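CBS domain protein (Shewanella oneidensis, PDB 3LHH) binds adenosine monophosphate with a pair of CBS motifs of a membrane protein whose family is also generally credited with flavin adenine dinucleotide binding. Local coordinates at residues Leu57-Pro62 / Asp87-Ile92; Val80-Val85 / Glu108-Val113. All coordinates share one frame; numbering follows the deposited sequence.

Contact 1: residues Leu57-Pro62 / Asp87-Ile92; sequences LDLNLP and DMVGII
In the three-stranded sheet of the first CBS motif, Leu57 and Ile92 meet across the middle strand 77-81, and Leu59, in the turn just after strand 57-58, makes a looser pair with Val89. The topology supports this reading: strand 57-58, helix 63-71 and strand 77-81 make a beta-alpha-beta crossover, and strand 88-93 then pairs antiparallel with strand 77-81. The segments contain the two outer strands, 57-58 and 88-93, with 8.4 Å between the CA atoms of Leu57 and Ile92, and what joins them directly is apolar side-chain contact.

The Leu57 side chain meets that of Ile92 at about a right angle, its CD1 lying 3.8 Å from Ile92 CG2. Leu57 carries CG beside the backbone N and opposite the carbonyl carbon (chi1 -52°), and CD1 continues away from CA as the extended branch that makes the touch. Thr69 and Val70 of helix 63-71 pack on the same leucine, while Val80 of the middle strand touches Ile92. In the second pair, Leu59 CD1 approaches Val89 CG1 at 4.3 Å, the wider gap of the two. Val89 and Gly90 together face Val80 in a classic beta bulge, and Gly90 has backbone angles that suit glycine.

Beyond strand 57-58 the chain bends into a type I turn from Asp58 to Leu61, closed by Leu61 N to Asp58 O at 3.0 Å, before helix 63-71 begins with Pro62 as N-cap. Asp58 reinforces the bend with an Asx turn and also accepts from Asn83 N. Within the turn, Asn60 N donates to Asp58 OD1 over 2.7 Å, bent to 151° at the hydrogen and reaching the anti side of the carboxylate from 31° out of its plane.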
ATOM      1  N   LEU A  57      -5.113   4.080   5.833  1.00 31.38           N
ATOM      2  CA  LEU A  57      -5.413   4.310   7.242  1.00 34.74           C
ATOM      3  C   LEU A  57      -4.594   5.483   7.808  1.00 34.21           C
ATOM      4  O   LEU A  57      -3.474   5.734   7.369  1.00 34.05           O
ATOM      5  CB  LEU A  57      -5.160   3.038   8.043  1.00 35.12           C
ATOM      6  CG  LEU A  57      -5.842   1.769   7.513  1.00 29.73           C
ATOM      7  CD1 LEU A  57      -5.664   0.633   8.502  1.00 24.79           C
ATOM      8  CD2 LEU A  57      -7.303   1.999   7.240  1.00 32.16           C
ATOM      9  N   ASP A  58      -5.164   6.208   8.766  1.00 37.19           N
ATOM     10  CA  ASP A  58      -4.519   7.407   9.318  1.00 38.27           C
ATOM     11  C   ASP A  58      -4.261   7.190  10.802  1.00 36.52           C
ATOM     12  O   ASP A  58      -5.180   7.017  11.605  1.00 35.61           O
ATOM     13  CB  ASP A  58      -5.387   8.652   9.076  1.00 43.28           C
ATOM     14  CG  ASP A  58      -4.676   9.981   9.420  1.00 44.98           C
ATOM     15  OD1 ASP A  58      -3.772  10.013  10.288  1.00 39.64           O
ATOM     16  OD2 ASP A  58      -5.053  11.013   8.817  1.00 42.86           O
ATOM     17  N   LEU A  59      -2.989   7.156  11.150  1.00 32.73           N
ATOM     18  CA  LEU A  59      -2.581   6.970  12.525  1.00 37.97           C
ATOM     19  C   LEU A  59      -3.029   8.114  13.414  1.00 34.51           C
ATOM     20  O   LEU A  59      -3.037   7.968  14.630  1.00 33.15           O
ATOM     21  CB  LEU A  59      -1.059   6.864  12.606  1.00 40.37           C
ATOM     22  CG  LEU A  59      -0.477   5.553  12.123  1.00 48.69           C
ATOM     23  CD1 LEU A  59       1.032   5.585  12.271  1.00 56.01           C
ATOM     24  CD2 LEU A  59      -1.087   4.405  12.921  1.00 54.92           C
ATOM     25  N   ASN A  60      -3.351   9.266  12.821  1.00 35.86           N
ATOM     26  CA  ASN A  60      -3.852  10.404  13.607  1.00 40.69           C
ATOM     27  C   ASN A  60      -5.366  10.366  13.842  1.00 43.97           C
ATOM     28  O   ASN A  60      -5.916  11.243  14.524  1.00 43.32           O
ATOM     29  CB  ASN A  60      -3.438  11.753  12.995  1.00 41.60           C
ATOM     30  CG  ASN A  60      -1.927  12.042  13.160  1.00 51.39           C
ATOM     31  OD1 ASN A  60      -1.325  12.741  12.343  1.00 47.83           O
ATOM     32  ND2 ASN A  60      -1.324  11.495  14.210  1.00 43.75           N
ATOM     33  N   LEU A  61      -6.025   9.353  13.270  1.00 38.41           N
ATOM     34  CA  LEU A  61      -7.454   9.127  13.468  1.00 37.96           C
ATOM     35  C   LEU A  61      -7.674   8.075  14.537  1.00 36.60           C
ATOM     36  O   LEU A  61      -6.773   7.289  14.813  1.00 37.01           O
ATOM     37  CB  LEU A  61      -8.134   8.677  12.179  1.00 31.73           C
ATOM     38  CG  LEU A  61      -8.199   9.685  11.043  1.00 40.31           C
ATOM     39  CD1 LEU A  61      -9.021   9.094   9.900  1.00 31.57           C
ATOM     40  CD2 LEU A  61      -8.798  11.022  11.543  1.00 44.97           C
ATOM     41  N   PRO A  62      -8.884   8.052  15.135  1.00 40.39           N
ATOM     42  CA  PRO A  62      -9.232   7.058  16.156  1.00 35.74           C
ATOM     43  C   PRO A  62      -9.174   5.630  15.581  1.00 39.94           C
ATOM     44  O   PRO A  62      -9.475   5.436  14.400  1.00 39.88           O
ATOM     45  CB  PRO A  62     -10.693   7.409  16.516  1.00 34.41           C
ATOM     46  CG  PRO A  62     -10.968   8.710  15.898  1.00 38.87           C
ATOM     47  CD  PRO A  62     -10.043   8.882  14.756  1.00 38.58           C
ATOM     48  N   ASP A  87       2.626  11.612   3.984  1.00 44.07           N
ATOM     49  CA  ASP A  87       3.404  11.251   5.159  1.00 47.39           C
ATOM     50  C   ASP A  87       3.130   9.777   5.446  1.00 42.08           C
ATOM     51  O   ASP A  87       2.554   9.427   6.471  1.00 38.25           O
ATOM     52  CB  ASP A  87       3.048  12.148   6.353  1.00 52.67           C
ATOM     53  CG  ASP A  87       3.987  11.958   7.543  1.00 61.87           C
ATOM     54  OD1 ASP A  87       5.023  11.265   7.409  1.00 63.01           O
ATOM     55  OD2 ASP A  87       3.682  12.509   8.623  1.00 63.95           O
HETATM   56  N   MSE A  88       3.548   8.922   4.516  1.00 41.19           N
HETATM   57  CA  MSE A  88       3.322   7.485   4.608  1.00 44.09           C
HETATM   58  C   MSE A  88       4.238   6.863   5.646  1.00 44.37           C
HETATM   59  O   MSE A  88       5.443   7.083   5.631  1.00 46.03           O
HETATM   60  CB  MSE A  88       3.590   6.816   3.264  1.00 44.60           C
HETATM   61  CG  MSE A  88       2.920   5.476   3.125  1.00 42.54           C
HETATM   62 SE   MSE A  88       1.049   5.841   2.930  0.55 57.00          SE
HETATM   63  CE  MSE A  88       1.099   6.430   1.091  1.00 58.50           C
ATOM     64  N   VAL A  89       3.676   6.067   6.538  1.00 37.50           N
ATOM     65  CA  VAL A  89       4.498   5.436   7.559  1.00 45.38           C
ATOM     66  C   VAL A  89       4.753   3.951   7.264  1.00 43.97           C
ATOM     67  O   VAL A  89       5.734   3.387   7.741  1.00 41.02           O
ATOM     68  CB  VAL A  89       3.889   5.625   8.959  1.00 51.44           C
ATOM     69  CG1 VAL A  89       4.588   4.747   9.966  1.00 57.07           C
ATOM     70  CG2 VAL A  89       4.007   7.082   9.380  1.00 50.52           C
ATOM     71  N   GLY A  90       3.872   3.333   6.470  1.00 38.26           N
ATOM     72  CA  GLY A  90       3.980   1.921   6.133  1.00 30.72           C
ATOM     73  C   GLY A  90       2.651   1.304   5.702  1.00 35.01           C
ATOM     74  O   GLY A  90       1.813   1.951   5.092  1.00 32.13           O
ATOM     75  N   ILE A  91       2.454   0.045   6.054  1.00 30.43           N
ATOM     76  CA  ILE A  91       1.370  -0.744   5.493  1.00 40.47           C
ATOM     77  C   ILE A  91       0.834  -1.680   6.563  1.00 39.63           C
ATOM     78  O   ILE A  91       1.570  -2.097   7.454  1.00 45.15           O
ATOM     79  CB  ILE A  91       1.881  -1.578   4.303  1.00 51.82           C
ATOM     80  CG1 ILE A  91       2.164  -0.688   3.098  1.00 55.91           C
ATOM     81  CG2 ILE A  91       0.892  -2.651   3.911  1.00 51.48           C
ATOM     82  CD1 ILE A  91       3.038  -1.386   2.069  1.00 64.97           C
ATOM     83  N   ILE A  92      -0.448  -2.007   6.475  1.00 31.96           N
ATOM     84  CA  ILE A  92      -1.076  -2.858   7.471  1.00 31.37           C
ATOM     85  C   ILE A  92      -1.835  -3.954   6.754  1.00 35.76           C
ATOM     86  O   ILE A  92      -2.455  -3.717   5.709  1.00 39.03           O
ATOM     87  CB  ILE A  92      -2.034  -2.033   8.368  1.00 42.49           C
ATOM     88  CG1 ILE A  92      -1.589  -2.114   9.824  1.00 57.08           C
ATOM     89  CG2 ILE A  92      -3.467  -2.494   8.246  1.00 42.72           C
ATOM     90  CD1 ILE A  92      -1.362  -0.757  10.450  1.00 59.21           C
TER

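Contact 2: residues Val80-Val85 / Glu108-Val113; sequences VCRNNV and ELVDLV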
ATOM      1  N   VAL A  80      -0.534   3.103   5.419  1.00 37.15           N
ATOM      2  CA  VAL A  80      -0.826   3.824   6.648  1.00 35.55           C
ATOM      3  C   VAL A  80      -0.004   5.088   6.685  1.00 38.35           C
ATOM      4  O   VAL A  80       1.222   5.058   6.529  1.00 33.25           O
ATOM      5  CB  VAL A  80      -0.418   3.022   7.891  1.00 35.71           C
ATOM      6  CG1 VAL A  80      -0.688   3.840   9.144  1.00 32.74           C
ATOM      7  CG2 VAL A  80      -1.151   1.702   7.933  1.00 40.74           C
ATOM      8  N   CYS A  81      -0.665   6.201   6.934  1.00 35.09           N
ATOM      9  CA  CYS A  81       0.037   7.454   6.935  1.00 39.13           C
ATOM     10  C   CYS A  81      -0.325   8.266   8.172  1.00 41.56           C
ATOM     11  O   CYS A  81      -1.009   7.775   9.082  1.00 38.31           O
ATOM     12  CB  CYS A  81      -0.311   8.217   5.663  1.00 34.70           C
ATOM     13  SG  CYS A  81      -2.010   8.777   5.677  1.00 51.97           S
ATOM     14  N   ARG A  82       0.173   9.499   8.209  1.00 43.88           N
ATOM     15  CA  ARG A  82      -0.211  10.442   9.248  0.50 43.01           C
ATOM     16  C   ARG A  82      -0.783  11.670   8.589  1.00 37.68           C
ATOM     17  O   ARG A  82      -0.118  12.317   7.787  1.00 43.19           O
ATOM     18  CB  ARG A  82       0.975  10.818  10.125  0.50 45.82           C
ATOM     19  CG  ARG A  82       1.388   9.729  11.081  0.50 48.63           C
ATOM     20  CD  ARG A  82       2.244  10.289  12.194  0.50 52.34           C
ATOM     21  NE  ARG A  82       3.063   9.252  12.813  0.50 56.70           N
ATOM     22  CZ  ARG A  82       2.724   8.581  13.905  0.50 53.12           C
ATOM     23  NH1 ARG A  82       1.572   8.834  14.516  0.50 48.97           N
ATOM     24  NH2 ARG A  82       3.546   7.657  14.386  0.50 52.49           N
ATOM     25  N   ASN A  83      -2.033  11.965   8.919  1.00 42.66           N
ATOM     26  CA  ASN A  83      -2.742  13.123   8.375  1.00 48.05           C
ATOM     27  C   ASN A  83      -3.046  12.990   6.891  1.00 45.02           C
ATOM     28  O   ASN A  83      -4.181  13.167   6.465  1.00 48.15           O
ATOM     29  CB  ASN A  83      -1.966  14.425   8.639  1.00 49.58           C
ATOM     30  CG  ASN A  83      -1.615  14.606  10.100  1.00 54.00           C
ATOM     31  OD1 ASN A  83      -0.473  14.923  10.444  1.00 57.53           O
ATOM     32  ND2 ASN A  83      -2.588  14.384  10.969  1.00 49.13           N
ATOM     33  N   ASN A  84      -2.031  12.678   6.099  1.00 43.95           N
ATOM     34  CA  ASN A  84      -2.240  12.535   4.669  1.00 43.30           C
ATOM     35  C   ASN A  84      -1.239  11.580   4.064  1.00 38.91           C
ATOM     36  O   ASN A  84      -0.249  11.205   4.685  1.00 39.51           O
ATOM     37  CB  ASN A  84      -2.189  13.895   3.949  1.00 42.05           C
ATOM     38  CG  ASN A  84      -0.817  14.556   4.038  1.00 53.35           C
ATOM     39  OD1 ASN A  84       0.127  14.149   3.358  1.00 54.15           O
ATOM     40  ND2 ASN A  84      -0.705  15.583   4.877  1.00 51.16           N
ATOM     41  N   VAL A  85      -1.508  11.223   2.823  1.00 33.75           N
ATOM     42  CA  VAL A  85      -0.795  10.185   2.116  1.00 42.81           C
ATOM     43  C   VAL A  85       0.659  10.572   1.802  1.00 49.77           C
ATOM     44  O   VAL A  85       1.491   9.716   1.512  1.00 50.73           O
ATOM     45  CB  VAL A  85      -1.609   9.817   0.857  1.00 48.37           C
ATOM     46  CG1 VAL A  85      -1.010  10.429  -0.385  1.00 43.75           C
ATOM     47  CG2 VAL A  85      -1.767   8.324   0.740  1.00 56.79           C
ATOM     48  N   GLU A 108      -2.835  -1.130  19.512  1.00 63.50           N
ATOM     49  CA  GLU A 108      -2.460   0.190  19.022  1.00 66.33           C
ATOM     50  C   GLU A 108      -2.051   0.038  17.562  1.00 61.71           C
ATOM     51  O   GLU A 108      -1.168  -0.751  17.236  1.00 62.31           O
ATOM     52  CB  GLU A 108      -1.316   0.802  19.851  1.00 74.31           C
ATOM     53  CG  GLU A 108      -1.482   0.715  21.381  1.00 84.18           C
ATOM     54  CD  GLU A 108      -2.483   1.718  21.961  1.00 87.46           C
ATOM     55  OE1 GLU A 108      -2.532   2.869  21.485  1.00 82.99           O
ATOM     56  OE2 GLU A 108      -3.216   1.353  22.908  1.00 92.92           O
ATOM     57  N   LEU A 109      -2.695   0.802  16.690  1.00 53.43           N
ATOM     58  CA  LEU A 109      -2.503   0.673  15.253  1.00 53.62           C
ATOM     59  C   LEU A 109      -1.036   0.713  14.832  1.00 53.11           C
ATOM     60  O   LEU A 109      -0.604  -0.039  13.950  1.00 44.70           O
ATOM     61  CB  LEU A 109      -3.265   1.779  14.530  1.00 52.04           C
ATOM     62  CG  LEU A 109      -3.411   1.540  13.032  1.00 52.04           C
ATOM     63  CD1 LEU A 109      -3.839   0.120  12.795  1.00 53.35           C
ATOM     64  CD2 LEU A 109      -4.411   2.517  12.417  1.00 51.26           C
ATOM     65  N   VAL A 110      -0.270   1.593  15.463  1.00 48.29           N
ATOM     66  CA  VAL A 110       1.111   1.820  15.051  1.00 51.70           C
ATOM     67  C   VAL A 110       1.947   0.553  15.228  1.00 54.72           C
ATOM     68  O   VAL A 110       3.006   0.405  14.623  1.00 63.90           O
ATOM     69  CB  VAL A 110       1.745   3.008  15.819  1.00 55.33           C
ATOM     70  CG1 VAL A 110       1.805   2.711  17.312  1.00 50.99           C
ATOM     71  CG2 VAL A 110       3.127   3.321  15.275  1.00 63.50           C
ATOM     72  N   ASP A 111       1.448  -0.369  16.043  1.00 49.40           N
ATOM     73  CA  ASP A 111       2.163  -1.598  16.358  1.00 53.90           C
ATOM     74  C   ASP A 111       2.076  -2.642  15.239  1.00 57.22           C
ATOM     75  O   ASP A 111       2.876  -3.572  15.179  1.00 54.07           O
ATOM     76  CB  ASP A 111       1.630  -2.186  17.668  1.00 54.18           C
ATOM     77  CG  ASP A 111       2.016  -1.352  18.888  1.00 68.15           C
ATOM     78  OD1 ASP A 111       2.888  -0.454  18.766  1.00 70.34           O
ATOM     79  OD2 ASP A 111       1.450  -1.600  19.975  1.00 69.73           O
ATOM     80  N   LEU A 112       1.102  -2.489  14.351  1.00 49.69           N
ATOM     81  CA  LEU A 112       0.924  -3.451  13.276  1.00 50.61           C
ATOM     82  C   LEU A 112       1.528  -2.954  11.965  1.00 55.99           C
ATOM     83  O   LEU A 112       1.506  -3.659  10.961  1.00 56.70           O
ATOM     84  CB  LEU A 112      -0.556  -3.806  13.086  1.00 57.75           C
ATOM     85  CG  LEU A 112      -1.228  -4.588  14.223  1.00 59.21           C
ATOM     86  CD1 LEU A 112      -1.382  -3.697  15.445  1.00 63.75           C
ATOM     87  CD2 LEU A 112      -2.578  -5.137  13.793  1.00 55.07           C
ATOM     88  N   VAL A 113       2.076  -1.744  11.967  1.00 53.20           N
ATOM     89  CA  VAL A 113       2.592  -1.185  10.730  1.00 50.37           C
ATOM     90  C   VAL A 113       3.827  -1.954  10.278  1.00 51.76           C
ATOM     91  O   VAL A 113       4.721  -2.213  11.072  1.00 52.15           O
ATOM     92  CB  VAL A 113       2.958   0.296  10.899  1.00 54.83           C
ATOM     93  CG1 VAL A 113       3.556   0.856   9.605  1.00 46.75           C
ATOM     94  CG2 VAL A 113       1.742   1.092  11.325  1.00 54.57           C
TER
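Val80 and Val113 are the closest backbone neighbours here, with CA atoms 7.3 Å apart, where the end of strand 77-81 faces a short helical turn in the connection from helix 94-102 to strand 117-120. This connection packs against the sheet of the first CBS motif, formed by strands 57-58, 77-81 and 88-93. Its residues Leu109 to Asp111 have helical backbone angles, and the two bonds found there, Asp111 N to Glu108 O at 2.9 Å and Leu112 N to Leu109 O at 3.0 Å, each span three residues.

The apolar part of the contact is a valine pair: Val80 CG1 lies 4.3 Å from Val113 CG2. Both side chains point across the gap and have CG1 anti to the backbone N (chi1 178°), yet Val80 touches with that CG1 and Val113 with its other branch, CG2, which lies beside the N. The spacing is at the loose end of van der Waals contact, but the pair is not isolated. Ile92 of strand 88-93 touches Val113, Leu109 and Leu112, so residues 108-113 rest on two adjacent strands at once, and Leu109 and Leu112 pack in turn against helix 94-102.

After Cys81 the strand gives way to a tight reversal at Asn83. Asn84 N bonds to Arg82 O at 2.6 Å, and the backbone angles of Asn83 (phi 68°, psi -52°) fit a classic gamma turn. Arg82, just before it, also meets Asp87, and its extended side chain carries the guanidinium up to Val110. The residue is modelled in two conformers, so its part in the contact is less certain; in one of them, the guanidinium NH2 approaches Val110 CG2 obliquely, 4.4 Å away.

The two contacts interlock: their centres are 2 Å apart and their segments alternate along the chain, with strand 77-81 of contact 2 lying between the outer strands of contact 1. Two probable hydrogen bonds sew them together at the bulge, Val80 N to Gly90 O at 2.6 Å and Val89 N to Val80 O at 2.7 Å. Ile92 is the residue of contact 1 that borders both segments of contact 2. Both contacts lie near the AMP pocket without lining it: the side chain of Leu57 is about 8 Å from the bound AMP and about 6 Å from that of the AMP-binding Val55, that of Val80 is about 9 Å from the nucleotide, and that of Ile92 about 7 Å from that of Arg77.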